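Local coordinates for protein synaptotagmin-1 (Arabidopsis thaliana, PDB 7AS6) that helps maintain plasma membrane integrity during freezing and osmotic stress, and through this C2 domain probably binds calcium and phospholipids, at residues V66-V78 with K89-V101. Residues are numbered along the deposited sequence; the frame is centred on the assembly and turned at random.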
ATOM      1  N   VAL A  66     -10.242   0.017  12.259  1.00 65.91           N
ATOM      2  CA  VAL A  66     -10.037   1.455  12.372  1.00 70.19           C
ATOM      3  C   VAL A  66     -10.442   1.892  13.768  1.00 77.17           C
ATOM      4  O   VAL A  66     -11.561   1.608  14.215  1.00 75.86           O
ATOM      5  CB  VAL A  66     -10.841   2.226  11.312  1.00 72.07           C
ATOM      6  CG1 VAL A  66     -10.485   3.707  11.364  1.00 73.78           C
ATOM      7  CG2 VAL A  66     -10.584   1.658   9.937  1.00 68.89           C
ATOM      8  N   ARG A  67      -9.532   2.593  14.452  1.00 77.81           N
ATOM      9  CA  ARG A  67      -9.780   3.120  15.785  1.00 81.74           C
ATOM     10  C   ARG A  67      -9.875   4.636  15.836  1.00 80.70           C
ATOM     11  O   ARG A  67     -10.416   5.167  16.808  1.00 82.90           O
ATOM     12  CB  ARG A  67      -8.689   2.645  16.757  1.00 89.25           C
ATOM     13  CG  ARG A  67      -8.828   1.174  17.112  1.00 98.85           C
ATOM     14  CD  ARG A  67      -7.619   0.619  17.837  1.00109.07           C
ATOM     15  NE  ARG A  67      -7.819  -0.793  18.151  1.00115.12           N
ATOM     16  CZ  ARG A  67      -7.466  -1.801  17.356  1.00114.82           C
ATOM     17  NH1 ARG A  67      -6.878  -1.567  16.188  1.00107.69           N
ATOM     18  NH2 ARG A  67      -7.696  -3.049  17.731  1.00120.55           N
ATOM     19  N   ASP A  68      -9.377   5.343  14.825  1.00 78.91           N
ATOM     20  CA  ASP A  68      -9.598   6.781  14.721  1.00 80.21           C
ATOM     21  C   ASP A  68      -9.453   7.226  13.271  1.00 79.37           C
ATOM     22  O   ASP A  68      -8.330   7.433  12.792  1.00 78.37           O
ATOM     23  CB  ASP A  68      -8.625   7.562  15.605  1.00 85.27           C
ATOM     24  CG  ASP A  68      -9.083   8.993  15.851  1.00 90.34           C
ATOM     25  OD1 ASP A  68      -9.348   9.340  17.021  1.00 95.65           O
ATOM     26  OD2 ASP A  68      -9.204   9.763  14.873  1.00 88.12           O
ATOM     27  N   PRO A  69     -10.562   7.393  12.545  1.00 79.52           N
ATOM     28  CA  PRO A  69     -10.459   7.797  11.136  1.00 75.32           C
ATOM     29  C   PRO A  69      -9.800   9.149  10.947  1.00 79.42           C
ATOM     30  O   PRO A  69      -9.342   9.446   9.838  1.00 76.80           O
ATOM     31  CB  PRO A  69     -11.922   7.818  10.666  1.00 76.86           C
ATOM     32  CG  PRO A  69     -12.679   7.012  11.680  1.00 74.90           C
ATOM     33  CD  PRO A  69     -11.958   7.206  12.972  1.00 77.77           C
ATOM     34  N   GLN A  70      -9.727   9.970  11.997  1.00 82.50           N
ATOM     35  CA  GLN A  70      -9.162  11.309  11.875  1.00 84.98           C
ATOM     36  C   GLN A  70      -7.638  11.297  11.937  1.00 87.27           C
ATOM     37  O   GLN A  70      -6.982  12.052  11.210  1.00 90.32           O
ATOM     38  CB  GLN A  70      -9.724  12.216  12.974  1.00 90.59           C
ATOM     39  CG  GLN A  70     -11.214  12.474  12.882  1.00 90.91           C
ATOM     40  CD  GLN A  70     -11.573  13.254  11.634  1.00 94.80           C
ATOM     41  OE1 GLN A  70     -10.804  14.103  11.186  1.00101.16           O
ATOM     42  NE2 GLN A  70     -12.733  12.957  11.054  1.00 88.33           N
ATOM     43  N   THR A  71      -7.056  10.452  12.795  1.00 87.61           N
ATOM     44  CA  THR A  71      -5.622  10.483  13.070  1.00 87.08           C
ATOM     45  C   THR A  71      -4.819   9.494  12.237  1.00 84.93           C
ATOM     46  O   THR A  71      -3.659   9.776  11.900  1.00 84.74           O
ATOM     47  CB  THR A  71      -5.363  10.184  14.550  1.00 89.15           C
ATOM     48  OG1 THR A  71      -6.144  11.069  15.357  1.00 95.11           O
ATOM     49  CG2 THR A  71      -3.878  10.366  14.896  1.00 93.85           C
ATOM     50  N   GLN A  72      -5.403   8.344  11.906  1.00 79.71           N
ATOM     51  CA  GLN A  72      -4.637   7.205  11.414  1.00 73.31           C
ATOM     52  C   GLN A  72      -4.345   7.320   9.926  1.00 68.13           C
ATOM     53  O   GLN A  72      -5.185   7.774   9.144  1.00 62.84           O
ATOM     54  CB  GLN A  72      -5.386   5.909  11.693  1.00 67.28           C
ATOM     55  CG  GLN A  72      -5.177   5.391  13.087  1.00 72.63           C
ATOM     56  CD  GLN A  72      -5.949   4.124  13.336  1.00 73.12           C
ATOM     57  OE1 GLN A  72      -7.156   4.073  13.116  1.00 73.22           O
ATOM     58  NE2 GLN A  72      -5.256   3.082  13.784  1.00 74.54           N
ATOM     59  N   VAL A  73      -3.139   6.905   9.537  1.00 62.21           N
ATOM     60  CA  VAL A  73      -2.712   6.949   8.147  1.00 60.86           C
ATOM     61  C   VAL A  73      -2.158   5.584   7.764  1.00 59.15           C
ATOM     62  O   VAL A  73      -1.583   4.868   8.590  1.00 58.97           O
ATOM     63  CB  VAL A  73      -1.667   8.063   7.889  1.00 61.34           C
ATOM     64  CG1 VAL A  73      -2.086   9.363   8.567  1.00 64.42           C
ATOM     65  CG2 VAL A  73      -0.328   7.657   8.388  1.00 57.05           C
ATOM     66  N   LEU A  74      -2.374   5.207   6.508  1.00 56.52           N
ATOM     67  CA  LEU A  74      -1.775   4.008   5.945  1.00 52.55           C
ATOM     68  C   LEU A  74      -0.427   4.362   5.346  1.00 54.52           C
ATOM     69  O   LEU A  74      -0.250   5.445   4.788  1.00 58.60           O
ATOM     70  CB  LEU A  74      -2.674   3.405   4.869  1.00 50.28           C
ATOM     71  CG  LEU A  74      -3.963   2.778   5.394  1.00 54.43           C
ATOM     72  CD1 LEU A  74      -4.970   2.694   4.274  1.00 50.62           C
ATOM     73  CD2 LEU A  74      -3.680   1.393   5.967  1.00 51.88           C
ATOM     74  N   GLU A  75       0.525   3.450   5.458  1.00 52.78           N
ATOM     75  CA  GLU A  75       1.806   3.590   4.783  1.00 51.52           C
ATOM     76  C   GLU A  75       1.968   2.425   3.823  1.00 48.74           C
ATOM     77  O   GLU A  75       1.878   1.266   4.236  1.00 48.37           O
ATOM     78  CB  GLU A  75       2.941   3.622   5.791  1.00 56.81           C
ATOM     79  CG  GLU A  75       4.242   4.111   5.222  1.00 61.30           C
ATOM     80  CD  GLU A  75       5.409   3.776   6.132  1.00 71.30           C
ATOM     81  OE1 GLU A  75       5.695   2.567   6.292  1.00 69.49           O
ATOM     82  OE2 GLU A  75       6.023   4.712   6.695  1.00 79.63           O
ATOM     83  N   PHE A  76       2.156   2.730   2.544  1.00 47.84           N
ATOM     84  CA  PHE A  76       2.442   1.731   1.528  1.00 47.67           C
ATOM     85  C   PHE A  76       3.915   1.797   1.154  1.00 49.73           C
ATOM     86  O   PHE A  76       4.464   2.881   0.928  1.00 50.99           O
ATOM     87  CB  PHE A  76       1.598   1.950   0.283  1.00 46.57           C
ATOM     88  CG  PHE A  76       0.119   1.980   0.550  1.00 46.76           C
ATOM     89  CD1 PHE A  76      -0.653   0.833   0.381  1.00 47.10           C
ATOM     90  CD2 PHE A  76      -0.494   3.142   0.980  1.00 50.08           C
ATOM     91  CE1 PHE A  76      -2.032   0.851   0.639  1.00 48.77           C
ATOM     92  CE2 PHE A  76      -1.872   3.174   1.246  1.00 50.72           C
ATOM     93  CZ  PHE A  76      -2.638   2.022   1.064  1.00 47.75           C
ATOM     94  N   SER A  77       4.558   0.642   1.073  1.00 45.57           N
ATOM     95  CA  SER A  77       5.968   0.594   0.710  1.00 47.82           C
ATOM     96  C   SER A  77       6.156  -0.472  -0.347  1.00 45.93           C
ATOM     97  O   SER A  77       5.774  -1.629  -0.145  1.00 45.22           O
ATOM     98  CB  SER A  77       6.830   0.317   1.929  1.00 49.02           C
ATOM     99  OG  SER A  77       6.647   1.353   2.873  1.00 58.07           O
ATOM    100  N   VAL A  78       6.710  -0.084  -1.473  1.00 44.24           N
ATOM    101  CA  VAL A  78       6.983  -1.027  -2.537  1.00 45.73           C
ATOM    102  C   VAL A  78       8.422  -1.512  -2.393  1.00 47.02           C
ATOM    103  O   VAL A  78       9.356  -0.705  -2.307  1.00 47.57           O
ATOM    104  CB  VAL A  78       6.736  -0.388  -3.910  1.00 43.61           C
ATOM    105  CG1 VAL A  78       6.952  -1.420  -4.998  1.00 43.40           C
ATOM    106  CG2 VAL A  78       5.304   0.189  -3.974  1.00 45.11           C
ATOM    107  N   LYS A  89      13.718  -1.491  -0.413  1.00 51.73           N
ATOM    108  CA  LYS A  89      12.562  -0.643  -0.661  1.00 50.57           C
ATOM    109  C   LYS A  89      12.768   0.113  -1.966  1.00 51.85           C
ATOM    110  O   LYS A  89      13.857   0.626  -2.228  1.00 50.59           O
ATOM    111  CB  LYS A  89      12.363   0.335   0.504  1.00 52.19           C
ATOM    112  CG  LYS A  89      11.062   1.126   0.454  1.00 51.81           C
ATOM    113  CD  LYS A  89      10.949   2.125   1.618  1.00 60.99           C
ATOM    114  CE  LYS A  89      11.380   1.508   2.952  1.00 64.20           C
ATOM    115  NZ  LYS A  89      10.248   1.205   3.874  1.00 67.34           N
ATOM    116  N   MET A  90      11.733   0.153  -2.802  1.00 46.64           N
ATOM    117  CA  MET A  90      11.813   0.918  -4.034  1.00 49.27           C
ATOM    118  C   MET A  90      11.138   2.266  -3.917  1.00 52.97           C
ATOM    119  O   MET A  90      11.487   3.181  -4.664  1.00 55.14           O
ATOM    120  CB  MET A  90      11.182   0.145  -5.191  1.00 46.52           C
ATOM    121  CG  MET A  90      11.813  -1.232  -5.438  1.00 48.16           C
ATOM    122  SD  MET A  90      10.932  -2.048  -6.793  1.00 52.54           S
ATOM    123  CE  MET A  90      11.487  -1.027  -8.153  1.00 52.71           C
ATOM    124  N   GLY A  91      10.209   2.407  -2.986  1.00 51.43           N
ATOM    125  CA  GLY A  91       9.482   3.649  -2.823  1.00 54.86           C
ATOM    126  C   GLY A  91       8.325   3.462  -1.867  1.00 54.77           C
ATOM    127  O   GLY A  91       7.957   2.341  -1.492  1.00 50.80           O
ATOM    128  N   MET A  92       7.731   4.585  -1.487  1.00 55.45           N
ATOM    129  CA  MET A  92       6.683   4.528  -0.483  1.00 56.24           C
ATOM    130  C   MET A  92       5.869   5.812  -0.525  1.00 60.27           C
ATOM    131  O   MET A  92       6.269   6.811  -1.130  1.00 60.10           O
ATOM    132  CB  MET A  92       7.288   4.317   0.895  1.00 52.12           C
ATOM    133  CG  MET A  92       8.274   5.394   1.207  1.00 65.23           C
ATOM    134  SD  MET A  92       7.810   6.094   2.772  1.00 86.50           S
ATOM    135  CE  MET A  92       8.423   4.777   3.828  1.00 71.89           C
ATOM    136  N   ASN A  93       4.709   5.761   0.125  1.00 57.25           N
ATOM    137  CA  ASN A  93       3.913   6.953   0.380  1.00 58.37           C
ATOM    138  C   ASN A  93       2.878   6.649   1.453  1.00 57.33           C
ATOM    139  O   ASN A  93       2.740   5.519   1.933  1.00 54.99           O
ATOM    140  CB  ASN A  93       3.226   7.484  -0.877  1.00 57.47           C
ATOM    141  CG  ASN A  93       3.191   8.993  -0.901  1.00 62.70           C
ATOM    142  OD1 ASN A  93       3.198   9.635   0.150  1.00 58.95           O
ATOM    143  ND2 ASN A  93       3.192   9.571  -2.094  1.00 65.30           N
ATOM    144  N   VAL A  94       2.140   7.682   1.815  1.00 56.69           N
ATOM    145  CA  VAL A  94       1.243   7.615   2.949  1.00 57.98           C
ATOM    146  C   VAL A  94      -0.147   8.020   2.471  1.00 58.16           C
ATOM    147  O   VAL A  94      -0.310   8.630   1.413  1.00 59.77           O
ATOM    148  CB  VAL A  94       1.765   8.514   4.087  1.00 62.06           C
ATOM    149  CG1 VAL A  94       1.196   9.902   3.986  1.00 61.57           C
ATOM    150  CG2 VAL A  94       1.497   7.893   5.433  1.00 65.80           C
ATOM    151  N   LEU A  95      -1.167   7.633   3.237  1.00 58.06           N
ATOM    152  CA  LEU A  95      -2.545   7.941   2.854  1.00 58.11           C
ATOM    153  C   LEU A  95      -3.397   7.985   4.113  1.00 59.84           C
ATOM    154  O   LEU A  95      -3.645   6.946   4.732  1.00 58.87           O
ATOM    155  CB  LEU A  95      -3.099   6.923   1.863  1.00 55.55           C
ATOM    156  CG  LEU A  95      -4.581   7.102   1.526  1.00 57.87           C
ATOM    157  CD1 LEU A  95      -4.842   8.504   1.016  1.00 60.08           C
ATOM    158  CD2 LEU A  95      -5.060   6.072   0.507  1.00 55.81           C
ATOM    159  N   ALA A  96      -3.851   9.184   4.475  1.00 58.38           N
ATOM    160  CA  ALA A  96      -4.605   9.362   5.705  1.00 59.98           C
ATOM    161  C   ALA A  96      -5.996   8.780   5.548  1.00 59.48           C
ATOM    162  O   ALA A  96      -6.606   8.871   4.483  1.00 62.89           O
ATOM    163  CB  ALA A  96      -4.701  10.841   6.069  1.00 59.94           C
ATOM    164  N   LEU A  97      -6.496   8.168   6.617  1.00 58.66           N
ATOM    165  CA  LEU A  97      -7.849   7.642   6.574  1.00 62.78           C
ATOM    166  C   LEU A  97      -8.899   8.750   6.578  1.00 64.71           C
ATOM    167  O   LEU A  97     -10.040   8.494   6.193  1.00 62.43           O
ATOM    168  CB  LEU A  97      -8.078   6.680   7.740  1.00 62.33           C
ATOM    169  CG  LEU A  97      -7.212   5.417   7.755  1.00 61.00           C
ATOM    170  CD1 LEU A  97      -7.770   4.397   8.743  1.00 58.75           C
ATOM    171  CD2 LEU A  97      -7.109   4.832   6.357  1.00 57.62           C
ATOM    172  N   LYS A  98      -8.545   9.979   6.964  1.00 60.95           N
ATOM    173  CA  LYS A  98      -9.526  11.060   6.902  1.00 67.06           C
ATOM    174  C   LYS A  98      -9.936  11.392   5.472  1.00 67.48           C
ATOM    175  O   LYS A  98     -10.809  12.244   5.276  1.00 67.56           O
ATOM    176  CB  LYS A  98      -8.999  12.318   7.607  1.00 67.01           C
ATOM    177  CG  LYS A  98      -7.898  13.082   6.869  1.00 72.04           C
ATOM    178  CD  LYS A  98      -7.298  14.176   7.758  1.00 73.18           C
ATOM    179  CE  LYS A  98      -6.097  14.849   7.113  1.00 73.14           C
ATOM    180  NZ  LYS A  98      -5.140  15.387   8.138  1.00 79.53           N
ATOM    181  N   GLU A  99      -9.333  10.744   4.479  1.00 64.53           N
ATOM    182  CA  GLU A  99      -9.772  10.822   3.097  1.00 64.45           C
ATOM    183  C   GLU A  99     -10.777   9.734   2.731  1.00 65.07           C
ATOM    184  O   GLU A  99     -11.328   9.777   1.626  1.00 66.25           O
ATOM    185  CB  GLU A  99      -8.561  10.734   2.160  1.00 65.33           C
ATOM    186  CG  GLU A  99      -7.674  11.976   2.145  1.00 68.17           C
ATOM    187  CD  GLU A  99      -8.392  13.195   1.593  1.00 78.66           C
ATOM    188  OE1 GLU A  99      -8.353  14.257   2.252  1.00 86.72           O
ATOM    189  OE2 GLU A  99      -9.005  13.096   0.504  1.00 80.13           O
ATOM    190  N   MET A 100     -11.010   8.757   3.614  1.00 63.34           N
ATOM    191  CA  MET A 100     -12.018   7.723   3.389  1.00 62.80           C
ATOM    192  C   MET A 100     -13.407   8.340   3.228  1.00 59.75           C
ATOM    193  O   MET A 100     -13.668   9.460   3.675  1.00 60.65           O
ATOM    194  CB  MET A 100     -12.086   6.738   4.563  1.00 59.80           C
ATOM    195  CG  MET A 100     -10.863   5.867   4.823  1.00 62.70           C
ATOM    196  SD  MET A 100     -11.201   4.766   6.232  1.00 63.95           S
ATOM    197  CE  MET A 100     -11.651   5.954   7.502  1.00 62.38           C
ATOM    198  N   VAL A 101     -14.307   7.575   2.608  1.00 60.96           N
ATOM    199  CA  VAL A 101     -15.733   7.904   2.517  1.00 63.71           C
ATOM    200  C   VAL A 101     -16.537   6.657   2.875  1.00 63.33           C
ATOM    201  O   VAL A 101     -16.325   5.605   2.257  1.00 64.43           O
ATOM    202  CB  VAL A 101     -16.121   8.413   1.116  1.00 66.35           C
ATOM    203  CG1 VAL A 101     -17.608   8.820   1.089  1.00 68.72           C
ATOM    204  CG2 VAL A 101     -15.253   9.582   0.696  1.00 69.87           C
TER
HETATM  205  O   HOH W   1      -6.124  10.524   9.397  1.00 71.56           O
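The Phe-76 ring meets Leu-95 at its edge: CB of Leu-95 lies in the ring plane, 4.0 Å from CE2 of Phe-76. Val-12 and Leu-132 of the opposing sheet also touch this ring. The amide of Gln-72 is the second flat group. Its OE1 accepts from the backbone N atoms of Arg-67 and Asp-68, both on the same face of its plane, and its NE2 bonds to Ser-38 O. This fixes the amide's rotation. Leu-97 follows strand 89-96, at the open end of the hairpin. Its CG lies beside the backbone N (chi1 -63°), which sets its methyls against Val-66 and Leu-74. Leu-97 CD1 meets Val-66 CG1 tip to tip at 3.8 Å. The side chains of Leu-97 and Leu-74 cross at about a right angle, with Leu-97 CD2 3.7 Å from Leu-74 CD1. The Leu-97 N-H gives a nearly straight bond to Gln-72 O (2.9 Å, 170°).

Leu-74 with Leu-95 and Phe-76 with Asn-93 are antiparallel hydrogen-bonded pairs. On the face opposite Leu-74 and Phe-76, Val-73 CG2 packs tightly on Val-94 CG2 (3.5 Å).

Leu-74, Phe-76, Leu-95 and Val-78 make an apolar face toward the C2 sandwich core. Asn-93 shares it, its ND2 satisfied by Glu-111 O. Met-90 and Gly-91 both face Val-78, a classic beta bulge near the cadmium site that includes Asp-80, probably a calcium site. Val-78 O takes both N-H groups, so pairing continues through the extra residue beside the metal.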